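Local structure of aldo-keto reductase family 1, member B4 (Aldose reductase) (Schistosoma japonicum, 4HBK) at residues 80-85 / 289-294; 154-157 / 163-166; 169-174 / 197-202; 266-271 / 311-316. The protein is an aldose reductase of the aldo-keto reductase family and probably uses NADPH to reduce the carbonyl group of aldehydes such as sugars. All blocks are in the same frame, centred on the assembly; numbering follows the deposited sequence.

Contact 1 (80-85 / 289-294)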
# COMPACT_ATOMS: atom_id res chain seq x y z
N TYR A 80 9.80 3.76 -3.14
CA TYR A 80 11.10 4.37 -3.34
C TYR A 80 11.80 4.53 -2.00
O TYR A 80 13.00 4.33 -1.89
CB TYR A 80 10.93 5.74 -3.99
CG TYR A 80 12.22 6.46 -4.27
CD1 TYR A 80 12.80 6.42 -5.53
CD2 TYR A 80 12.86 7.19 -3.27
CE1 TYR A 80 13.99 7.09 -5.79
CE2 TYR A 80 14.05 7.85 -3.52
CZ TYR A 80 14.61 7.80 -4.78
OH TYR A 80 15.79 8.47 -5.04
N VAL A 81 11.03 4.90 -0.99
CA VAL A 81 11.61 5.30 0.30
C VAL A 81 12.25 4.15 1.08
O VAL A 81 13.04 4.39 1.99
CB VAL A 81 10.56 5.99 1.20
CG1 VAL A 81 9.52 4.99 1.67
CG2 VAL A 81 11.23 6.63 2.40
N TYR A 82 11.93 2.91 0.73
CA TYR A 82 12.54 1.76 1.43
C TYR A 82 13.94 1.50 0.90
O TYR A 82 14.68 0.69 1.45
CB TYR A 82 11.67 0.51 1.27
CG TYR A 82 10.29 0.68 1.83
CD1 TYR A 82 10.09 1.22 3.10
CD2 TYR A 82 9.18 0.32 1.09
CE1 TYR A 82 8.83 1.38 3.62
CE2 TYR A 82 7.90 0.47 1.61
CZ TYR A 82 7.73 1.01 2.87
OH TYR A 82 6.47 1.17 3.40
N ARG A 83 14.29 2.17 -0.19
CA ARG A 83 15.64 2.12 -0.75
C ARG A 83 16.10 0.71 -1.10
O ARG A 83 17.27 0.38 -0.93
CB ARG A 83 16.62 2.76 0.24
CG ARG A 83 16.38 4.24 0.43
CD ARG A 83 17.69 5.01 0.44
NE ARG A 83 18.04 5.43 1.79
CZ ARG A 83 18.35 6.68 2.13
NH1 ARG A 83 18.36 7.63 1.21
NH2 ARG A 83 18.66 6.96 3.39
N ASN A 84 15.19 -0.12 -1.60
CA ASN A 84 15.54 -1.49 -1.97
C ASN A 84 14.89 -1.93 -3.27
O ASN A 84 14.78 -3.13 -3.53
CB ASN A 84 15.16 -2.47 -0.86
CG ASN A 84 13.69 -2.41 -0.51
OD1 ASN A 84 12.91 -1.77 -1.22
ND2 ASN A 84 13.30 -3.08 0.57
N GLU A 85 14.45 -0.98 -4.09
CA GLU A 85 13.78 -1.33 -5.33
C GLU A 85 14.75 -1.96 -6.33
O GLU A 85 14.35 -2.71 -7.21
CB GLU A 85 13.08 -0.11 -5.94
CG GLU A 85 11.95 0.43 -5.07
CD GLU A 85 11.11 1.48 -5.77
OE1 GLU A 85 11.68 2.46 -6.29
OE2 GLU A 85 9.87 1.32 -5.79
N VAL A 289 -1.69 -6.12 1.82
CA VAL A 289 -0.28 -6.22 1.48
C VAL A 289 0.56 -6.47 2.75
O VAL A 289 1.38 -5.63 3.14
CB VAL A 289 0.22 -4.97 0.69
CG1 VAL A 289 -0.45 -4.91 -0.69
CG2 VAL A 289 -0.07 -3.69 1.45
N PRO A 290 0.37 -7.64 3.39
CA PRO A 290 1.12 -7.98 4.60
C PRO A 290 2.62 -8.02 4.31
O PRO A 290 3.03 -8.67 3.34
CB PRO A 290 0.61 -9.38 4.95
CG PRO A 290 0.13 -9.94 3.66
CD PRO A 290 -0.48 -8.76 2.94
N LYS A 291 3.41 -7.34 5.13
CA LYS A 291 4.86 -7.31 4.99
C LYS A 291 5.50 -8.53 5.66
O LYS A 291 5.18 -8.87 6.79
CB LYS A 291 5.43 -6.05 5.65
CG LYS A 291 4.82 -4.76 5.13
CD LYS A 291 5.34 -3.53 5.90
CE LYS A 291 4.77 -2.23 5.33
NZ LYS A 291 5.72 -1.56 4.41
N SER A 292 6.42 -9.18 4.97
CA SER A 292 7.20 -10.23 5.60
C SER A 292 8.45 -10.58 4.80
O SER A 292 8.46 -10.48 3.58
CB SER A 292 6.36 -11.48 5.83
OG SER A 292 7.10 -12.43 6.57
N VAL A 293 9.50 -10.97 5.51
CA VAL A 293 10.67 -11.53 4.86
C VAL A 293 10.92 -12.94 5.40
O VAL A 293 11.89 -13.58 5.01
CB VAL A 293 11.93 -10.66 5.05
CG1 VAL A 293 11.81 -9.36 4.24
CG2 VAL A 293 12.19 -10.39 6.54
N THR A 294 10.04 -13.42 6.28
CA THR A 294 10.13 -14.78 6.80
C THR A 294 9.34 -15.75 5.92
O THR A 294 8.12 -15.62 5.79
CB THR A 294 9.57 -14.87 8.22
OG1 THR A 294 10.12 -13.83 9.03
CG2 THR A 294 9.91 -16.21 8.85
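Tyr82 and Lys291 bring their loops together although their CA atoms, the nearest pair between 80-85 and 289-294, stay 12.4 Å apart, so two long side chains have to span the gap. One loop follows strand 75-77 and includes a short 3-10 turn at 80-82; the other follows strand 287-288. The two side chains cross at about a right angle, and the contact is a bond between their ends: Lys291 NZ donates to Tyr82 OH over 3.0 Å. NZ approaches the ring obliquely and lies 3.6 Å from Tyr82 CZ, beside the phenol carbon as well as its oxygen. Lys291 is extended through CE, then bent at chi4 (-98°), which turns NZ toward the phenol oxygen. The ammonium is also held by the carbonyl oxygen of Thr53. On one face of the Tyr82 ring, toward its rim, sits CG1 of Val81, 4.1 Å above the plane. Beyond Lys291 an ST turn forms, Ser292 OG accepting from Thr294 N at 3.1 Å. Tyr82 is the predicted proton donor, with His144 close by and Lys111 predicted to lower its pKa. In relatives the lysine equivalent to Lys291 binds the 2'-phosphate of NADP(H), and this bond probably spans the cleft where the cofactor would lie. Catalytic and cofactor-binding loops at the C-terminal ends of the strands mark a (beta/alpha)8 aldo-keto reductase active site.

Contact 2 (154-157 / 163-166)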
# COMPACT_ATOMS: atom_id res chain seq x y z
N ASP A 154 18.45 14.41 1.62
CA ASP A 154 18.09 13.13 2.21
C ASP A 154 16.58 12.88 2.13
O ASP A 154 15.79 13.80 1.90
CB ASP A 154 18.59 13.09 3.65
CG ASP A 154 20.09 13.38 3.74
OD1 ASP A 154 20.81 13.11 2.76
OD2 ASP A 154 20.53 13.89 4.78
N LEU A 155 16.17 11.63 2.30
CA LEU A 155 14.77 11.30 2.14
C LEU A 155 13.92 11.96 3.23
O LEU A 155 12.75 12.26 3.01
CB LEU A 155 14.56 9.79 2.09
CG LEU A 155 14.64 9.33 0.64
CD1 LEU A 155 16.03 9.60 0.09
CD2 LEU A 155 14.28 7.87 0.48
N PHE A 156 14.53 12.17 4.39
CA PHE A 156 13.90 12.92 5.46
C PHE A 156 14.75 14.15 5.78
O PHE A 156 15.52 14.13 6.73
CB PHE A 156 13.75 12.05 6.71
CG PHE A 156 12.70 10.99 6.59
CD1 PHE A 156 11.43 11.19 7.10
CD2 PHE A 156 12.98 9.78 5.97
CE1 PHE A 156 10.45 10.21 7.00
CE2 PHE A 156 12.02 8.79 5.86
CZ PHE A 156 10.75 9.00 6.38
N PRO A 157 14.61 15.22 4.97
CA PRO A 157 15.43 16.42 5.21
C PRO A 157 15.18 16.93 6.62
O PRO A 157 14.01 17.09 6.99
CB PRO A 157 14.88 17.44 4.19
CG PRO A 157 13.96 16.70 3.29
CD PRO A 157 13.55 15.43 3.97
N GLN A 163 14.03 18.89 13.38
CA GLN A 163 12.75 19.11 12.71
C GLN A 163 12.85 18.75 11.24
O GLN A 163 13.88 18.98 10.61
CB GLN A 163 12.34 20.58 12.80
CG GLN A 163 12.27 21.14 14.20
CD GLN A 163 10.95 20.86 14.87
OE1 GLN A 163 10.78 19.85 15.54
NE2 GLN A 163 10.00 21.77 14.68
N LEU A 164 11.77 18.20 10.70
CA LEU A 164 11.69 17.89 9.28
C LEU A 164 11.64 19.19 8.46
O LEU A 164 11.05 20.18 8.90
CB LEU A 164 10.46 17.02 9.02
CG LEU A 164 10.64 15.60 8.49
CD1 LEU A 164 11.89 14.96 9.00
CD2 LEU A 164 9.42 14.71 8.80
N CYS A 165 12.28 19.20 7.30
CA CYS A 165 12.22 20.37 6.42
C CYS A 165 11.01 20.21 5.49
O CYS A 165 11.08 19.49 4.49
CB CYS A 165 13.51 20.52 5.61
SG CYS A 165 15.00 20.88 6.62
N LEU A 166 9.92 20.87 5.84
CA LEU A 166 8.66 20.77 5.10
C LEU A 166 8.71 21.54 3.78
O LEU A 166 9.51 22.44 3.60
CB LEU A 166 7.52 21.31 5.97
CG LEU A 166 6.85 20.38 6.99
CD1 LEU A 166 7.62 19.10 7.22
CD2 LEU A 166 6.59 21.10 8.31
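Pro157, Leu164 and Cys165 account for most of the surface buried here, and the carbonyl oxygen of Pro157 is where the three meet. Cys165 N donates to Pro157 O across 2.7 Å with an N-H...O angle of 163°, a short bond, nearly straight at the hydrogen, whose N-H comes from above the carbonyl plane. The same oxygen receives a CA-H...O contact from Leu164 CA at 3.4 Å, with 138° at the hydrogen, so two successive residues close on it. Alongside, Pro157 CB packs against Cys165 CB at 3.7 Å. The Cys165 thiol lies beside its own backbone N, which leaves SG 3.9 Å from Pro157 O. Both torsions of Leu164 depart from staggered values, and together they bring its CD1 branch to within 3.6 Å of Pro157 O. CD1 also touches Phe156 CB at 4.1 Å, lying at the edge of the Phe156 ring and near its plane. That ring meets Trp113, while Cys165 also has a backbone hydrogen bond with Lys150. Neither segment is helix or strand: the contact folds the long loop between strand 138-143 and helix 171-183 back on itself. With Phe156 about 8 Å from both His144 and Tyr82, side chain to side chain, this fits the loop that borders the substrate pocket in aldo-keto reductases.

Contact 3 (169-174 / 197-202); sequences VPHEDT and KRQIQN
His171 reaches from the first turn of helix 171-183 toward Gln199 and Asn202 of helix 197-206, two successive helices on the outside of the (beta/alpha)8 barrel, joined through strand 187-193. The backbones keep their distance, with His171 CA and Gln199 CA 8.0 Å apart, so side chains and a water make the junction. Starting at His171, CB lies 4.4 Å from Asn202 ND2. CG is placed beside the backbone N (chi1 -65°), which aims the ring at the second helix. ND1 is hydrogen-bonded to a water at 2.7 Å, in the plane of the ring; that water donates to Gln199 O and accepts from Asn202 ND2, so it ties the histidine to both a backbone and a side chain of the other helix. CE1 then presents the ring edge to Gln199 NE2 at 3.6 Å, with ring and amide planes 79° apart. At the far corner NE2 is hydrogen-bonded to the carbonyl oxygen of Pro146, so both ring nitrogens have partners and the rotation of the imidazole is fixed. Gln199 NE2 in turn has its own partner in Glu337 OE1, and the Glu337 carboxylate also takes Arg198. One turn along, Asn202 ND2 donates to Glu172 OE1 at 3.0 Å, the acceptor in the amide plane but the donor 47° above the plane of the carboxylate.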
# COMPACT_ATOMS: atom_id res chain seq x y z
N VAL A 169 3.35 22.11 -1.60
CA VAL A 169 3.02 21.77 -2.98
C VAL A 169 1.59 21.31 -3.06
O VAL A 169 1.24 20.28 -2.48
CB VAL A 169 3.90 20.63 -3.51
CG1 VAL A 169 3.61 20.41 -4.99
CG2 VAL A 169 5.39 20.93 -3.29
N PRO A 170 0.74 22.05 -3.79
CA PRO A 170 -0.66 21.62 -3.82
C PRO A 170 -0.82 20.20 -4.34
O PRO A 170 -0.14 19.77 -5.29
CB PRO A 170 -1.31 22.64 -4.77
CG PRO A 170 -0.43 23.86 -4.66
CD PRO A 170 0.95 23.28 -4.57
N HIS A 171 -1.70 19.45 -3.70
CA HIS A 171 -1.96 18.08 -4.11
C HIS A 171 -2.33 17.98 -5.58
O HIS A 171 -1.84 17.08 -6.27
CB HIS A 171 -3.03 17.47 -3.22
CG HIS A 171 -2.59 17.32 -1.80
ND1 HIS A 171 -3.47 17.30 -0.74
CD2 HIS A 171 -1.35 17.18 -1.27
CE1 HIS A 171 -2.79 17.16 0.38
NE2 HIS A 171 -1.51 17.08 0.09
N GLU A 172 -3.15 18.90 -6.08
CA GLU A 172 -3.62 18.82 -7.46
C GLU A 172 -2.51 19.05 -8.47
O GLU A 172 -2.58 18.55 -9.60
CB GLU A 172 -4.81 19.77 -7.72
CG GLU A 172 -4.56 21.25 -7.41
CD GLU A 172 -4.82 21.62 -5.94
OE1 GLU A 172 -4.79 20.72 -5.07
OE2 GLU A 172 -5.05 22.81 -5.66
N ASP A 173 -1.47 19.79 -8.07
CA ASP A 173 -0.33 20.03 -8.95
C ASP A 173 0.54 18.78 -9.10
O ASP A 173 1.00 18.46 -10.20
CB ASP A 173 0.53 21.19 -8.43
CG ASP A 173 -0.21 22.52 -8.44
OD1 ASP A 173 -1.35 22.60 -8.94
OD2 ASP A 173 0.37 23.50 -7.95
N THR A 174 0.79 18.07 -8.00
CA THR A 174 1.52 16.81 -8.10
C THR A 174 0.69 15.84 -8.93
O THR A 174 1.22 15.13 -9.79
CB THR A 174 1.80 16.20 -6.73
OG1 THR A 174 2.53 17.14 -5.93
CG2 THR A 174 2.62 14.92 -6.87
N LYS A 197 -10.27 12.00 3.90
CA LYS A 197 -11.46 12.20 3.06
C LYS A 197 -11.41 13.54 2.33
O LYS A 197 -11.56 13.60 1.11
CB LYS A 197 -12.74 12.10 3.88
CG LYS A 197 -14.00 12.48 3.10
CD LYS A 197 -15.26 12.30 3.96
CE LYS A 197 -16.51 12.85 3.25
NZ LYS A 197 -17.73 12.76 4.11
N ARG A 198 -11.19 14.60 3.10
CA ARG A 198 -11.08 15.97 2.61
C ARG A 198 -10.11 16.05 1.44
O ARG A 198 -10.41 16.62 0.40
CB ARG A 198 -10.55 16.86 3.75
CG ARG A 198 -11.00 18.31 3.76
CD ARG A 198 -10.01 19.19 4.56
NE ARG A 198 -8.80 19.42 3.77
CZ ARG A 198 -7.56 19.05 4.13
NH1 ARG A 198 -7.33 18.44 5.29
NH2 ARG A 198 -6.55 19.30 3.31
N GLN A 199 -8.94 15.45 1.64
CA GLN A 199 -7.86 15.52 0.65
C GLN A 199 -8.21 14.73 -0.61
O GLN A 199 -7.91 15.16 -1.72
CB GLN A 199 -6.55 15.03 1.28
CG GLN A 199 -6.03 15.96 2.37
CD GLN A 199 -4.93 15.32 3.18
OE1 GLN A 199 -4.93 14.11 3.42
NE2 GLN A 199 -3.96 16.13 3.61
N ILE A 200 -8.85 13.59 -0.44
CA ILE A 200 -9.31 12.81 -1.58
C ILE A 200 -10.40 13.58 -2.36
O ILE A 200 -10.36 13.68 -3.58
CB ILE A 200 -9.85 11.44 -1.14
CG1 ILE A 200 -8.74 10.65 -0.45
CG2 ILE A 200 -10.45 10.68 -2.35
CD1 ILE A 200 -9.21 9.38 0.27
N GLN A 201 -11.37 14.14 -1.63
CA GLN A 201 -12.40 14.97 -2.24
C GLN A 201 -11.76 15.99 -3.18
O GLN A 201 -12.15 16.10 -4.34
CB GLN A 201 -13.24 15.69 -1.18
CG GLN A 201 -14.31 14.79 -0.54
CD GLN A 201 -15.00 15.45 0.66
OE1 GLN A 201 -14.36 16.12 1.47
NE2 GLN A 201 -16.31 15.26 0.78
N ASN A 202 -10.77 16.71 -2.68
CA ASN A 202 -10.10 17.74 -3.46
C ASN A 202 -9.43 17.19 -4.71
O ASN A 202 -9.50 17.81 -5.78
CB ASN A 202 -9.06 18.47 -2.62
CG ASN A 202 -8.28 19.49 -3.43
OD1 ASN A 202 -8.83 20.51 -3.85
ND2 ASN A 202 -7.00 19.22 -3.65
O HOH W 1 -6.09 17.27 -1.52

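Contact 4 (266-271 / 311-316)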
# COMPACT_ATOMS: atom_id res chain seq x y z
N ALA A 266 -9.90 -18.20 14.83
CA ALA A 266 -8.89 -19.05 14.18
C ALA A 266 -9.07 -20.52 14.55
O ALA A 266 -8.98 -21.40 13.69
CB ALA A 266 -7.50 -18.58 14.56
N HIS A 267 -9.31 -20.80 15.83
CA HIS A 267 -9.50 -22.19 16.25
C HIS A 267 -10.74 -22.79 15.62
O HIS A 267 -10.72 -23.93 15.16
CB HIS A 267 -9.63 -22.29 17.77
CG HIS A 267 -9.81 -23.69 18.26
ND1 HIS A 267 -8.85 -24.67 18.09
CD2 HIS A 267 -10.85 -24.29 18.90
CE1 HIS A 267 -9.28 -25.81 18.60
NE2 HIS A 267 -10.49 -25.61 19.10
N ARG A 268 -11.82 -22.02 15.61
CA ARG A 268 -13.09 -22.50 15.08
C ARG A 268 -12.94 -22.91 13.63
O ARG A 268 -13.50 -23.91 13.19
CB ARG A 268 -14.16 -21.43 15.22
CG ARG A 268 -15.54 -21.83 14.73
CD ARG A 268 -16.53 -20.73 15.05
NE ARG A 268 -16.40 -20.30 16.44
CZ ARG A 268 -16.54 -19.04 16.86
NH1 ARG A 268 -16.81 -18.08 15.99
NH2 ARG A 268 -16.41 -18.75 18.15
N HIS A 269 -12.17 -22.12 12.88
CA HIS A 269 -11.99 -22.38 11.45
C HIS A 269 -10.76 -23.24 11.16
O HIS A 269 -10.49 -23.56 10.00
CB HIS A 269 -11.90 -21.06 10.68
CG HIS A 269 -13.19 -20.30 10.62
ND1 HIS A 269 -14.19 -20.61 9.72
CD2 HIS A 269 -13.65 -19.26 11.35
CE1 HIS A 269 -15.20 -19.78 9.89
NE2 HIS A 269 -14.90 -18.95 10.87
N LYS A 270 -10.01 -23.59 12.20
CA LYS A 270 -8.76 -24.34 12.02
C LYS A 270 -7.81 -23.60 11.09
O LYS A 270 -7.23 -24.19 10.17
CB LYS A 270 -9.04 -25.75 11.49
CG LYS A 270 -9.74 -26.62 12.50
CD LYS A 270 -10.64 -27.63 11.84
CE LYS A 270 -11.71 -28.11 12.82
NZ LYS A 270 -12.58 -29.15 12.21
N LYS A 271 -7.67 -22.30 11.32
CA LYS A 271 -6.72 -21.48 10.60
C LYS A 271 -5.89 -20.76 11.64
O LYS A 271 -6.20 -20.82 12.82
CB LYS A 271 -7.44 -20.46 9.70
CG LYS A 271 -8.47 -21.05 8.74
CD LYS A 271 -7.82 -21.77 7.57
CE LYS A 271 -6.94 -20.82 6.76
NZ LYS A 271 -6.47 -21.46 5.49
N ASN A 311 -20.94 -13.52 9.66
CA ASN A 311 -21.31 -12.15 10.04
C ASN A 311 -21.05 -11.86 11.52
O ASN A 311 -20.62 -10.76 11.89
CB ASN A 311 -22.78 -11.88 9.69
CG ASN A 311 -23.05 -11.83 8.18
OD1 ASN A 311 -24.11 -12.28 7.71
ND2 ASN A 311 -22.11 -11.29 7.41
N GLU A 312 -21.31 -12.84 12.38
CA GLU A 312 -21.11 -12.67 13.81
C GLU A 312 -19.63 -12.55 14.13
O GLU A 312 -19.22 -11.73 14.95
CB GLU A 312 -21.73 -13.83 14.59
CG GLU A 312 -21.63 -13.69 16.11
CD GLU A 312 -22.47 -14.74 16.85
OE1 GLU A 312 -22.19 -14.99 18.05
OE2 GLU A 312 -23.40 -15.30 16.24
N GLU A 313 -18.82 -13.38 13.48
CA GLU A 313 -17.38 -13.28 13.65
C GLU A 313 -16.87 -11.91 13.19
O GLU A 313 -16.07 -11.27 13.87
CB GLU A 313 -16.67 -14.44 12.94
CG GLU A 313 -16.89 -15.79 13.65
CD GLU A 313 -16.73 -16.99 12.72
OE1 GLU A 313 -16.35 -16.78 11.55
OE2 GLU A 313 -16.99 -18.13 13.17
N MET A 314 -17.37 -11.44 12.04
CA MET A 314 -16.96 -10.14 11.53
C MET A 314 -17.29 -9.07 12.54
O MET A 314 -16.45 -8.22 12.86
CB MET A 314 -17.61 -9.84 10.18
CG MET A 314 -17.09 -10.71 9.04
SD MET A 314 -15.36 -10.37 8.63
CE MET A 314 -15.53 -8.74 7.89
N HIS A 315 -18.52 -9.11 13.05
CA HIS A 315 -18.99 -8.11 14.00
C HIS A 315 -18.17 -8.12 15.28
O HIS A 315 -17.83 -7.06 15.81
CB HIS A 315 -20.47 -8.32 14.33
CG HIS A 315 -21.05 -7.27 15.23
ND1 HIS A 315 -21.33 -7.50 16.56
CD2 HIS A 315 -21.38 -5.98 14.99
CE1 HIS A 315 -21.83 -6.41 17.10
NE2 HIS A 315 -21.87 -5.46 16.17
N GLU A 316 -17.85 -9.32 15.77
CA GLU A 316 -17.08 -9.46 17.00
C GLU A 316 -15.73 -8.77 16.88
O GLU A 316 -15.33 -8.01 17.76
CB GLU A 316 -16.89 -10.93 17.38
CG GLU A 316 -16.17 -11.08 18.71
CD GLU A 316 -16.09 -12.52 19.21
OE1 GLU A 316 -16.05 -13.46 18.38
OE2 GLU A 316 -16.07 -12.72 20.44
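Glu313 OE1 is gripped from two sources: the imidazole of His269, whose NE2 donates across 2.7 Å, and the backbone N of Ser310, just ahead of helix 311-319. The first is a His-carboxylate hydrogen bond, made here between two helices at the periphery of the (beta/alpha)8 barrel and away from the predicted catalytic residues. It is nearly straight, with an N-H...O angle of 168°; OE1 lies at the ring edge in the imidazole plane and is met on its syn side, while ring and carboxylate stand 83° apart. His269 and Glu313 approach from opposite directions. The other oxygen forms a salt bridge, Arg268 NH1 donating to Glu313 OE2 at 2.8 Å on the anti side. Both donors are tilted somewhat out of the carboxylate plane. With both oxygens engaged, the carboxylate is held against rotation, and the arginine beside it would probably help keep it ionised. Arg268 starts with CG opposite its backbone N (chi1 -179°), runs straight, and bends at chi3, which turns the guanidinium end toward the glutamate. Helix 260-269 closes in a Schellman motif: Lys270 has positive phi, and Lys271 N returns to Ala266 O at 2.9 Å. Phe307 meets the His269 ring. Contact extends one carbon back from the carboxylate: Glu313 CG lies in the guanidinium plane at its edge, 3.3 Å from Arg268 NH1.

In the fold
Contact 1 holds the predicted proton donor, and contact 2 lies against it: Val81 CA is 3.7 Å from Leu155 CD2, and Val81 CG2 is 4.2 Å from Phe156 CE2. With the Phe156 side chain about 8 Å from those of Tyr82 and His144, contact 2 probably borders the active-site region. Contact 3 adjoins contact 2 in sequence but does not otherwise touch it; its His171 side chain is about 11 Å from that of His144, not in contact with it. Contact 4 lies away from the annotated sites, its centre 29 Å from that of contact 1 and 44 Å from that of contact 2. Along the chain its segments alternate with those of contact 1, whereas contacts 2, 3 and 4 follow one another.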